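Local coordinates for putative lipoprotein (Bacteroides fragilis, PDB 3QNK), which probably binds glycans at the outer membrane as a SusD-family lipoprotein, delivering them to a partner transporter for uptake, at residues A3-W14 and R85-I94; D140-S148 and R507-L515. One frame throughout, in Å; residues are numbered along the deposited sequence.

Interaction 1 (A3-W14 and R85-I94)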
loop_
_atom_site.group_PDB
_atom_site.type_symbol
_atom_site.label_atom_id
_atom_site.label_comp_id
_atom_site.label_asym_id
_atom_site.label_seq_id
_atom_site.Cartn_x
_atom_site.Cartn_y
_atom_site.Cartn_z
ATOM N N ALA B 3 -1.611 -4.883 10.494
ATOM C CA ALA B 3 -2.046 -4.995 11.873
ATOM C C ALA B 3 -0.860 -4.934 12.857
ATOM O O ALA B 3 0.234 -5.409 12.521
ATOM C CB ALA B 3 -2.803 -6.303 12.058
ATOM N N PRO B 4 -1.067 -4.407 14.093
ATOM C CA PRO B 4 0.003 -4.455 15.103
ATOM C C PRO B 4 0.372 -5.903 15.440
ATOM O O PRO B 4 -0.485 -6.783 15.375
ATOM C CB PRO B 4 -0.621 -3.739 16.310
ATOM C CG PRO B 4 -1.753 -2.948 15.753
ATOM C CD PRO B 4 -2.288 -3.807 14.665
ATOM N N LEU B 5 1.651 -6.145 15.776
ATOM C CA LEU B 5 2.204 -7.482 16.048
ATOM C C LEU B 5 1.389 -8.309 17.047
ATOM O O LEU B 5 1.240 -9.510 16.829
ATOM C CB LEU B 5 3.661 -7.377 16.536
ATOM C CG LEU B 5 4.479 -8.667 16.477
ATOM C CD1 LEU B 5 5.042 -8.892 15.087
ATOM C CD2 LEU B 5 5.571 -8.660 17.503
ATOM N N ASP B 6 0.845 -7.683 18.112
ATOM C CA ASP B 6 0.079 -8.383 19.157
ATOM C C ASP B 6 -1.196 -9.100 18.626
ATOM O O ASP B 6 -1.663 -10.039 19.278
ATOM C CB ASP B 6 -0.262 -7.446 20.340
ATOM C CG ASP B 6 -1.250 -6.325 20.088
ATOM O OD1 ASP B 6 -1.292 -5.814 18.947
ATOM O OD2 ASP B 6 -1.941 -5.909 21.057
ATOM N N GLU B 7 -1.707 -8.718 17.429
ATOM C CA GLU B 7 -2.903 -9.318 16.816
ATOM C C GLU B 7 -2.661 -10.777 16.333
ATOM O O GLU B 7 -3.618 -11.557 16.230
ATOM C CB GLU B 7 -3.426 -8.440 15.671
ATOM C CG GLU B 7 -3.833 -7.040 16.118
ATOM C CD GLU B 7 -5.171 -6.534 15.614
ATOM O OE1 GLU B 7 -6.164 -7.296 15.664
ATOM O OE2 GLU B 7 -5.241 -5.343 15.233
ATOM N N ILE B 8 -1.387 -11.147 16.098
ATOM C CA ILE B 8 -0.945 -12.478 15.659
ATOM C C ILE B 8 -0.876 -13.458 16.858
ATOM O O ILE B 8 -1.076 -14.668 16.681
ATOM C CB ILE B 8 0.442 -12.320 14.949
ATOM C CG1 ILE B 8 0.373 -11.406 13.695
ATOM C CG2 ILE B 8 1.126 -13.642 14.626
ATOM C CD1 ILE B 8 -0.685 -11.767 12.614
ATOM N N ALA B 9 -0.606 -12.926 18.070
ATOM C CA ALA B 9 -0.415 -13.703 19.298
ATOM C C ALA B 9 -1.646 -13.814 20.211
ATOM O O ALA B 9 -2.658 -13.123 20.028
ATOM C CB ALA B 9 0.741 -13.120 20.096
ATOM N N ASP B 10 -1.496 -14.720 21.219
ATOM C CA ASP B 10 -2.411 -15.094 22.302
ATOM C C ASP B 10 -2.674 -13.915 23.271
ATOM O O ASP B 10 -1.878 -12.972 23.350
ATOM C CB ASP B 10 -1.818 -16.291 23.077
ATOM N N ASP B 11 -3.788 -13.991 24.031
ATOM C CA ASP B 11 -4.184 -12.984 25.030
ATOM C C ASP B 11 -3.282 -13.090 26.286
ATOM O O ASP B 11 -3.760 -13.448 27.373
ATOM C CB ASP B 11 -5.679 -13.145 25.405
ATOM N N SER B 12 -1.964 -12.815 26.098
ATOM C CA SER B 12 -0.872 -12.843 27.089
ATOM C C SER B 12 0.428 -12.317 26.455
ATOM O O SER B 12 1.515 -12.643 26.929
ATOM C CB SER B 12 -0.657 -14.258 27.634
ATOM N N PHE B 13 0.315 -11.473 25.412
ATOM C CA PHE B 13 1.445 -10.931 24.650
ATOM C C PHE B 13 2.206 -9.843 25.395
ATOM O O PHE B 13 3.442 -9.829 25.353
ATOM C CB PHE B 13 0.940 -10.366 23.314
ATOM C CG PHE B 13 1.928 -9.570 22.488
ATOM C CD1 PHE B 13 2.217 -8.247 22.799
ATOM C CD2 PHE B 13 2.502 -10.115 21.347
ATOM C CE1 PHE B 13 3.116 -7.515 22.024
ATOM C CE2 PHE B 13 3.376 -9.366 20.556
ATOM C CZ PHE B 13 3.677 -8.078 20.904
ATOM N N TRP B 14 1.476 -8.879 25.994
ATOM C CA TRP B 14 2.086 -7.707 26.631
ATOM C C TRP B 14 2.773 -8.044 27.949
ATOM O O TRP B 14 3.491 -7.208 28.498
ATOM C CB TRP B 14 1.078 -6.558 26.780
ATOM C CG TRP B 14 0.728 -5.980 25.439
ATOM C CD1 TRP B 14 -0.331 -6.320 24.651
ATOM C CD2 TRP B 14 1.552 -5.115 24.650
ATOM N NE1 TRP B 14 -0.246 -5.685 23.437
ATOM C CE2 TRP B 14 0.893 -4.925 23.410
ATOM C CE3 TRP B 14 2.768 -4.437 24.889
ATOM C CZ2 TRP B 14 1.382 -4.061 22.430
ATOM C CZ3 TRP B 14 3.261 -3.601 23.905
ATOM C CH2 TRP B 14 2.570 -3.417 22.693
ATOM N N ARG B 85 -0.703 4.140 14.070
ATOM C CA ARG B 85 -1.655 3.253 14.754
ATOM C C ARG B 85 -0.903 2.213 15.613
ATOM O O ARG B 85 -1.274 2.009 16.773
ATOM C CB ARG B 85 -2.597 2.575 13.758
ATOM C CG ARG B 85 -3.712 1.757 14.419
ATOM C CD ARG B 85 -4.609 1.061 13.408
ATOM N NE ARG B 85 -5.775 0.471 14.058
ATOM C CZ ARG B 85 -5.894 -0.817 14.359
ATOM N NH1 ARG B 85 -4.921 -1.663 14.063
ATOM N NH2 ARG B 85 -6.985 -1.266 14.967
ATOM N N LYS B 86 0.185 1.621 15.063
ATOM C CA LYS B 86 1.017 0.630 15.739
ATOM C C LYS B 86 1.704 1.228 16.972
ATOM O O LYS B 86 1.818 0.536 17.978
ATOM C CB LYS B 86 2.042 0.044 14.774
ATOM C CG LYS B 86 1.450 -0.845 13.676
ATOM C CD LYS B 86 2.559 -1.500 12.865
ATOM C CE LYS B 86 2.034 -2.495 11.862
ATOM N NZ LYS B 86 3.115 -3.396 11.387
ATOM N N CYS B 87 2.105 2.519 16.926
ATOM C CA CYS B 87 2.715 3.223 18.074
ATOM C C CYS B 87 1.697 3.417 19.175
ATOM O O CYS B 87 1.987 3.098 20.335
ATOM C CB CYS B 87 3.305 4.567 17.667
ATOM S SG CYS B 87 4.667 4.462 16.482
ATOM N N ASN B 88 0.504 3.961 18.811
ATOM C CA ASN B 88 -0.605 4.259 19.724
ATOM C C ASN B 88 -1.080 3.016 20.448
ATOM O O ASN B 88 -1.471 3.112 21.613
ATOM C CB ASN B 88 -1.757 4.914 18.975
ATOM C CG ASN B 88 -1.441 6.284 18.439
ATOM O OD1 ASN B 88 -0.571 7.000 18.951
ATOM N ND2 ASN B 88 -2.167 6.687 17.402
ATOM N N ARG B 89 -1.014 1.853 19.779
ATOM C CA ARG B 89 -1.375 0.591 20.408
ATOM C C ARG B 89 -0.391 0.262 21.496
ATOM O O ARG B 89 -0.800 -0.133 22.581
ATOM C CB ARG B 89 -1.420 -0.539 19.387
ATOM C CG ARG B 89 -1.591 -1.912 20.029
ATOM C CD ARG B 89 -3.028 -2.244 20.352
ATOM N NE ARG B 89 -3.463 -3.373 19.541
ATOM C CZ ARG B 89 -4.508 -3.359 18.722
ATOM N NH1 ARG B 89 -5.244 -2.258 18.590
ATOM N NH2 ARG B 89 -4.817 -4.437 18.016
ATOM N N PHE B 90 0.916 0.421 21.211
ATOM C CA PHE B 90 1.965 0.181 22.194
ATOM C C PHE B 90 1.639 0.983 23.451
ATOM O O PHE B 90 1.492 0.399 24.541
ATOM C CB PHE B 90 3.350 0.564 21.633
ATOM C CG PHE B 90 4.487 0.358 22.621
ATOM C CD1 PHE B 90 4.829 1.352 23.534
ATOM C CD2 PHE B 90 5.205 -0.833 22.643
ATOM C CE1 PHE B 90 5.848 1.144 24.461
ATOM C CE2 PHE B 90 6.237 -1.026 23.556
ATOM C CZ PHE B 90 6.567 -0.028 24.438
ATOM N N PHE B 91 1.437 2.319 23.265
ATOM C CA PHE B 91 1.134 3.251 24.349
ATOM C C PHE B 91 -0.125 2.842 25.152
ATOM O O PHE B 91 -0.129 2.989 26.375
ATOM C CB PHE B 91 0.997 4.673 23.812
ATOM C CG PHE B 91 2.287 5.268 23.305
ATOM C CD1 PHE B 91 3.419 5.307 24.113
ATOM C CD2 PHE B 91 2.355 5.845 22.039
ATOM C CE1 PHE B 91 4.610 5.869 23.641
ATOM C CE2 PHE B 91 3.536 6.418 21.575
ATOM C CZ PHE B 91 4.654 6.429 22.377
ATOM N N GLU B 92 -1.136 2.272 24.486
ATOM C CA GLU B 92 -2.355 1.789 25.132
ATOM C C GLU B 92 -2.121 0.547 25.985
ATOM O O GLU B 92 -2.702 0.433 27.065
ATOM C CB GLU B 92 -3.444 1.447 24.089
ATOM C CG GLU B 92 -4.137 2.645 23.455
ATOM C CD GLU B 92 -5.202 2.357 22.409
ATOM O OE1 GLU B 92 -5.303 1.199 21.938
ATOM O OE2 GLU B 92 -5.936 3.308 22.054
ATOM N N ARG B 93 -1.310 -0.400 25.496
ATOM C CA ARG B 93 -1.151 -1.700 26.148
ATOM C C ARG B 93 0.099 -1.848 27.035
ATOM O O ARG B 93 0.148 -2.811 27.809
ATOM C CB ARG B 93 -1.157 -2.816 25.082
ATOM C CG ARG B 93 -2.383 -2.823 24.147
ATOM C CD ARG B 93 -3.209 -4.081 24.283
ATOM N NE ARG B 93 -3.697 -4.236 25.652
ATOM C CZ ARG B 93 -3.966 -5.395 26.243
ATOM N NH1 ARG B 93 -3.800 -6.539 25.586
ATOM N NH2 ARG B 93 -4.396 -5.421 27.498
ATOM N N ILE B 94 1.080 -0.911 26.956
ATOM C CA ILE B 94 2.326 -1.005 27.728
ATOM C C ILE B 94 2.095 -0.817 29.252
ATOM O O ILE B 94 2.829 -1.416 30.035
ATOM C CB ILE B 94 3.466 -0.086 27.182
ATOM C CG1 ILE B 94 4.865 -0.527 27.645
ATOM C CG2 ILE B 94 3.231 1.401 27.442
ATOM C CD1 ILE B 94 5.342 -1.950 27.223
#

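Interaction 2 (D140-S148 and R507-L515)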
loop_
_atom_site.group_PDB
_atom_site.type_symbol
_atom_site.label_atom_id
_atom_site.label_comp_id
_atom_site.label_asym_id
_atom_site.label_seq_id
_atom_site.Cartn_x
_atom_site.Cartn_y
_atom_site.Cartn_z
ATOM N N ASP B 140 -15.445 5.637 18.711
ATOM C CA ASP B 140 -14.948 6.963 18.358
ATOM C C ASP B 140 -15.655 7.587 17.149
ATOM O O ASP B 140 -16.228 6.893 16.302
ATOM C CB ASP B 140 -13.432 6.885 18.070
ATOM C CG ASP B 140 -12.604 6.373 19.229
ATOM O OD1 ASP B 140 -12.793 6.864 20.353
ATOM O OD2 ASP B 140 -11.721 5.535 18.999
ATOM N N ASN B 141 -15.594 8.918 17.083
ATOM C CA ASN B 141 -16.090 9.671 15.946
ATOM C C ASN B 141 -14.924 9.808 14.996
ATOM O O ASN B 141 -13.857 10.282 15.399
ATOM C CB ASN B 141 -16.642 11.013 16.380
ATOM C CG ASN B 141 -16.790 11.998 15.264
ATOM O OD1 ASN B 141 -17.273 11.674 14.168
ATOM N ND2 ASN B 141 -16.331 13.217 15.523
ATOM N N TRP B 142 -15.094 9.371 13.762
ATOM C CA TRP B 142 -13.977 9.385 12.832
ATOM C C TRP B 142 -13.901 10.639 11.989
ATOM O O TRP B 142 -12.897 10.825 11.301
ATOM C CB TRP B 142 -14.024 8.154 11.957
ATOM C CG TRP B 142 -13.715 6.895 12.717
ATOM C CD1 TRP B 142 -14.507 6.275 13.647
ATOM C CD2 TRP B 142 -12.541 6.079 12.577
ATOM N NE1 TRP B 142 -13.885 5.142 14.118
ATOM C CE2 TRP B 142 -12.689 4.981 13.458
ATOM C CE3 TRP B 142 -11.394 6.149 11.754
ATOM C CZ2 TRP B 142 -11.739 3.956 13.534
ATOM C CZ3 TRP B 142 -10.402 5.193 11.904
ATOM C CH2 TRP B 142 -10.573 4.110 12.780
ATOM N N GLU B 143 -14.905 11.526 12.066
ATOM C CA GLU B 143 -14.816 12.778 11.341
ATOM C C GLU B 143 -13.996 13.726 12.224
ATOM O O GLU B 143 -14.513 14.436 13.088
ATOM C CB GLU B 143 -16.188 13.324 10.914
ATOM C CG GLU B 143 -16.856 12.490 9.823
ATOM C CD GLU B 143 -17.314 13.190 8.553
ATOM O OE1 GLU B 143 -17.631 14.402 8.617
ATOM O OE2 GLU B 143 -17.422 12.507 7.506
ATOM N N ILE B 144 -12.684 13.613 12.072
ATOM C CA ILE B 144 -11.709 14.383 12.810
ATOM C C ILE B 144 -11.010 15.335 11.842
ATOM O O ILE B 144 -10.440 14.877 10.847
ATOM C CB ILE B 144 -10.691 13.482 13.559
ATOM C CG1 ILE B 144 -11.388 12.442 14.428
ATOM C CG2 ILE B 144 -9.719 14.324 14.382
ATOM C CD1 ILE B 144 -10.638 11.189 14.583
ATOM N N PRO B 145 -11.051 16.667 12.114
ATOM C CA PRO B 145 -10.369 17.604 11.219
ATOM C C PRO B 145 -8.866 17.581 11.417
ATOM O O PRO B 145 -8.363 17.099 12.426
ATOM C CB PRO B 145 -10.944 18.957 11.647
ATOM C CG PRO B 145 -11.295 18.797 13.061
ATOM C CD PRO B 145 -11.706 17.376 13.239
ATOM N N ARG B 146 -8.156 18.149 10.464
ATOM C CA ARG B 146 -6.718 18.329 10.566
ATOM C C ARG B 146 -6.429 19.370 11.643
ATOM O O ARG B 146 -7.173 20.329 11.787
ATOM C CB ARG B 146 -6.152 18.799 9.226
ATOM C CG ARG B 146 -6.265 17.799 8.101
ATOM C CD ARG B 146 -6.025 18.455 6.770
ATOM N NE ARG B 146 -4.651 18.946 6.648
ATOM C CZ ARG B 146 -4.239 19.799 5.720
ATOM N NH1 ARG B 146 -5.081 20.253 4.809
ATOM N NH2 ARG B 146 -2.974 20.198 5.693
ATOM N N SER B 147 -5.388 19.171 12.430
ATOM C CA SER B 147 -4.973 20.163 13.408
ATOM C C SER B 147 -4.110 21.181 12.665
ATOM O O SER B 147 -3.761 20.968 11.478
ATOM C CB SER B 147 -4.203 19.508 14.547
ATOM O OG SER B 147 -4.988 18.493 15.154
ATOM N N SER B 148 -3.803 22.316 13.319
ATOM C CA SER B 148 -2.943 23.319 12.702
ATOM C C SER B 148 -1.523 22.766 12.626
ATOM O O SER B 148 -1.154 21.894 13.423
ATOM C CB SER B 148 -2.982 24.613 13.507
ATOM O OG SER B 148 -2.532 24.438 14.844
ATOM N N ARG B 507 -14.232 11.773 1.660
ATOM C CA ARG B 507 -14.609 10.832 2.727
ATOM C C ARG B 507 -15.134 11.550 3.984
ATOM O O ARG B 507 -16.016 11.024 4.663
ATOM C CB ARG B 507 -13.347 10.028 3.108
ATOM C CG ARG B 507 -13.576 8.689 3.723
ATOM C CD ARG B 507 -12.458 7.737 3.353
ATOM N NE ARG B 507 -11.317 7.812 4.270
ATOM C CZ ARG B 507 -10.488 6.798 4.512
ATOM N NH1 ARG B 507 -10.682 5.617 3.932
ATOM N NH2 ARG B 507 -9.474 6.947 5.358
ATOM N N SER B 508 -14.563 12.734 4.289
ATOM C CA SER B 508 -14.840 13.520 5.484
ATOM C C SER B 508 -15.263 14.957 5.179
ATOM O O SER B 508 -14.609 15.656 4.396
ATOM C CB SER B 508 -13.593 13.535 6.361
ATOM O OG SER B 508 -13.856 13.861 7.714
ATOM N N SER B 509 -16.337 15.418 5.850
ATOM C CA SER B 509 -16.809 16.799 5.678
ATOM C C SER B 509 -15.834 17.784 6.295
ATOM O O SER B 509 -15.588 18.848 5.716
ATOM C CB SER B 509 -18.176 17.002 6.319
ATOM O OG SER B 509 -18.978 15.832 6.276
ATOM N N VAL B 510 -15.241 17.393 7.448
ATOM C CA VAL B 510 -14.347 18.211 8.261
ATOM C C VAL B 510 -12.910 18.261 7.716
ATOM O O VAL B 510 -12.160 19.184 8.054
ATOM C CB VAL B 510 -14.382 17.767 9.740
ATOM C CG1 VAL B 510 -15.799 17.801 10.273
ATOM C CG2 VAL B 510 -13.786 16.382 9.927
ATOM N N LEU B 511 -12.534 17.292 6.882
ATOM C CA LEU B 511 -11.194 17.243 6.310
ATOM C C LEU B 511 -11.092 18.227 5.142
ATOM O O LEU B 511 -11.830 18.123 4.152
ATOM C CB LEU B 511 -10.841 15.813 5.885
ATOM C CG LEU B 511 -9.365 15.480 5.838
ATOM C CD1 LEU B 511 -8.749 15.543 7.194
ATOM C CD2 LEU B 511 -9.149 14.119 5.237
ATOM N N LYS B 512 -10.209 19.231 5.315
ATOM C CA LYS B 512 -9.966 20.325 4.381
ATOM C C LYS B 512 -8.647 20.141 3.619
ATOM O O LYS B 512 -7.647 19.684 4.169
ATOM C CB LYS B 512 -9.970 21.669 5.105
ATOM C CG LYS B 512 -11.355 22.058 5.621
ATOM C CD LYS B 512 -11.417 23.513 6.149
ATOM C CE LYS B 512 -10.411 23.911 7.218
ATOM N NZ LYS B 512 -10.870 25.103 7.990
ATOM N N GLN B 513 -8.682 20.461 2.332
ATOM C CA GLN B 513 -7.564 20.377 1.410
ATOM C C GLN B 513 -6.608 21.529 1.647
ATOM O O GLN B 513 -7.005 22.553 2.195
ATOM C CB GLN B 513 -8.106 20.418 -0.044
ATOM C CG GLN B 513 -7.086 20.244 -1.161
ATOM C CD GLN B 513 -6.232 19.005 -0.992
ATOM O OE1 GLN B 513 -5.169 19.034 -0.371
ATOM N NE2 GLN B 513 -6.695 17.886 -1.521
ATOM N N ASN B 514 -5.357 21.363 1.227
ATOM C CA ASN B 514 -4.347 22.395 1.296
ATOM C C ASN B 514 -4.644 23.420 0.210
ATOM O O ASN B 514 -5.255 23.081 -0.807
ATOM C CB ASN B 514 -2.959 21.790 1.135
ATOM C CG ASN B 514 -2.399 21.266 2.419
ATOM O OD1 ASN B 514 -2.690 21.778 3.503
ATOM N ND2 ASN B 514 -1.518 20.277 2.320
ATOM N N LEU B 515 -4.243 24.676 0.435
ATOM C CA LEU B 515 -4.438 25.770 -0.497
ATOM C C LEU B 515 -3.890 25.467 -1.919
ATOM O O LEU B 515 -2.798 24.937 -2.078
ATOM C CB LEU B 515 -3.744 26.987 0.086
ATOM C CG LEU B 515 -4.086 28.316 -0.526
ATOM C CD1 LEU B 515 -5.219 29.004 0.244
ATOM C CD2 LEU B 515 -2.853 29.178 -0.546
#

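Interaction 1 (A3-W14 and R85-I94)
Pro4 and Trp14, near the two ends of the N-terminal loop, lie against one side of helix 76-93, with the Pro4 and Lys86 CA atoms 5.2 Å apart and those of Trp14 and Ile94 6.8 Å apart. Between them Arg89 turns its guanidinium to the short 3-10 turn that carries Asp6 and Glu7. Pro4 CG covers one face of that group, and Glu7 OE2 takes Arg89 NH2 in a salt bridge of 3.0 Å. On the Asp6 side Arg89 NE makes weak, nearly equal bonds to both oxygens, the carboxylate plane 64° from the guanidinium. Arg85 reaches Glu7 with an extended chain, a long salt bridge that completes the network. All this belongs to the helical, TPR-like part of the SusD fold, where helix 17-29 packs alongside, its Tyr23 touching both Pro4 and Arg89. Trp14 is clasped on both faces: Arg93 CB lies 3.3 Å from the centroid of the five-membered ring, and Phe13 CD1 covers the other. At the ring edge Trp14 CZ3 meets Phe90 CD2 at 3.6 Å. A straight bond of 2.9 Å from Trp14 NE1 to Asp6 OD2, in the indole plane, ties the ring to the carboxylate Arg89 also holds.

Interaction 2 (D140-S148 and R507-L515)
Asn514 OD1 is gripped by both terminal nitrogens of Arg146: NH2 at 2.7 Å and, more weakly, NH1 at 3.1 Å. The amide stands steeply to the guanidinium, the planes 74° apart, yet OD1 lies at the guanidinium edge, close to its plane. Arg146 NH1 also gives a bond of 2.7 Å to Lys512 O, likewise near that plane, which fixes the rotation of the group. A bend at chi3 (65°) in the Arg146 chain turns the guanidinium toward the C-terminal segment 507-515, while Arg146 CG rests 3.5 Å from Leu511 CD1. Arg146 NE donates to Gly128 O, and Asn514 ND2 to the carbonyls of Tyr126 and Thr498, so the pair is tied both to the end of helix 101-126 and what follows it and to the chain ahead of helix 502-507.

The other end of the contact is built round Glu143. Glu143 OE1 accepts from Ser509 OG at 3.1 Å on the syn lone pair and from Ser509 N at 3.2 Å, the latter from above the carboxylate plane. An Asx turn, in which Asn141 OD1 accepts from Glu143 N, steadies the backbone just before it. In the middle Val510 CG2 lies 3.5 Å from Pro145 N, and the two side chains cross obliquely.

Neither segment is a regular helix or strand, and every hydrogen bond across the contact uses at least one side chain, two of them reaching a backbone atom. On the surface it joins the loop before helix 149-166, in the N-terminal starch-binding-associating region, to the C-terminal tail, 359 residues on, in the SusD-family region. The guanidinium partners named, Lys512 O, Asn514 OD1 and Gly128 O, are uncharged, so its charge is probably met at least partly by dipoles, which it would polarise in turn.

Both interactions lie far from the centre of the chain, about 30 Å and 29 Å out between centres, and their centres are 27 Å apart, with the nearest atoms about 6 Å from one another. Interaction 1 is partly buried and joins the N-terminal loop to helix 76-93, some 70 residues on; interaction 2 is a surface contact that brings the C-terminal tail back to the N-terminal half. Their chemistry differs: salt bridges and an aromatic clasp in the first, light apolar packing and hydrogen bonds in the second, where an arginine and a glutamate each meet uncharged groups. Both also touch the second subunit, where Arg85 packs on Pro247 and Glu143 on Tyr250 of that chain.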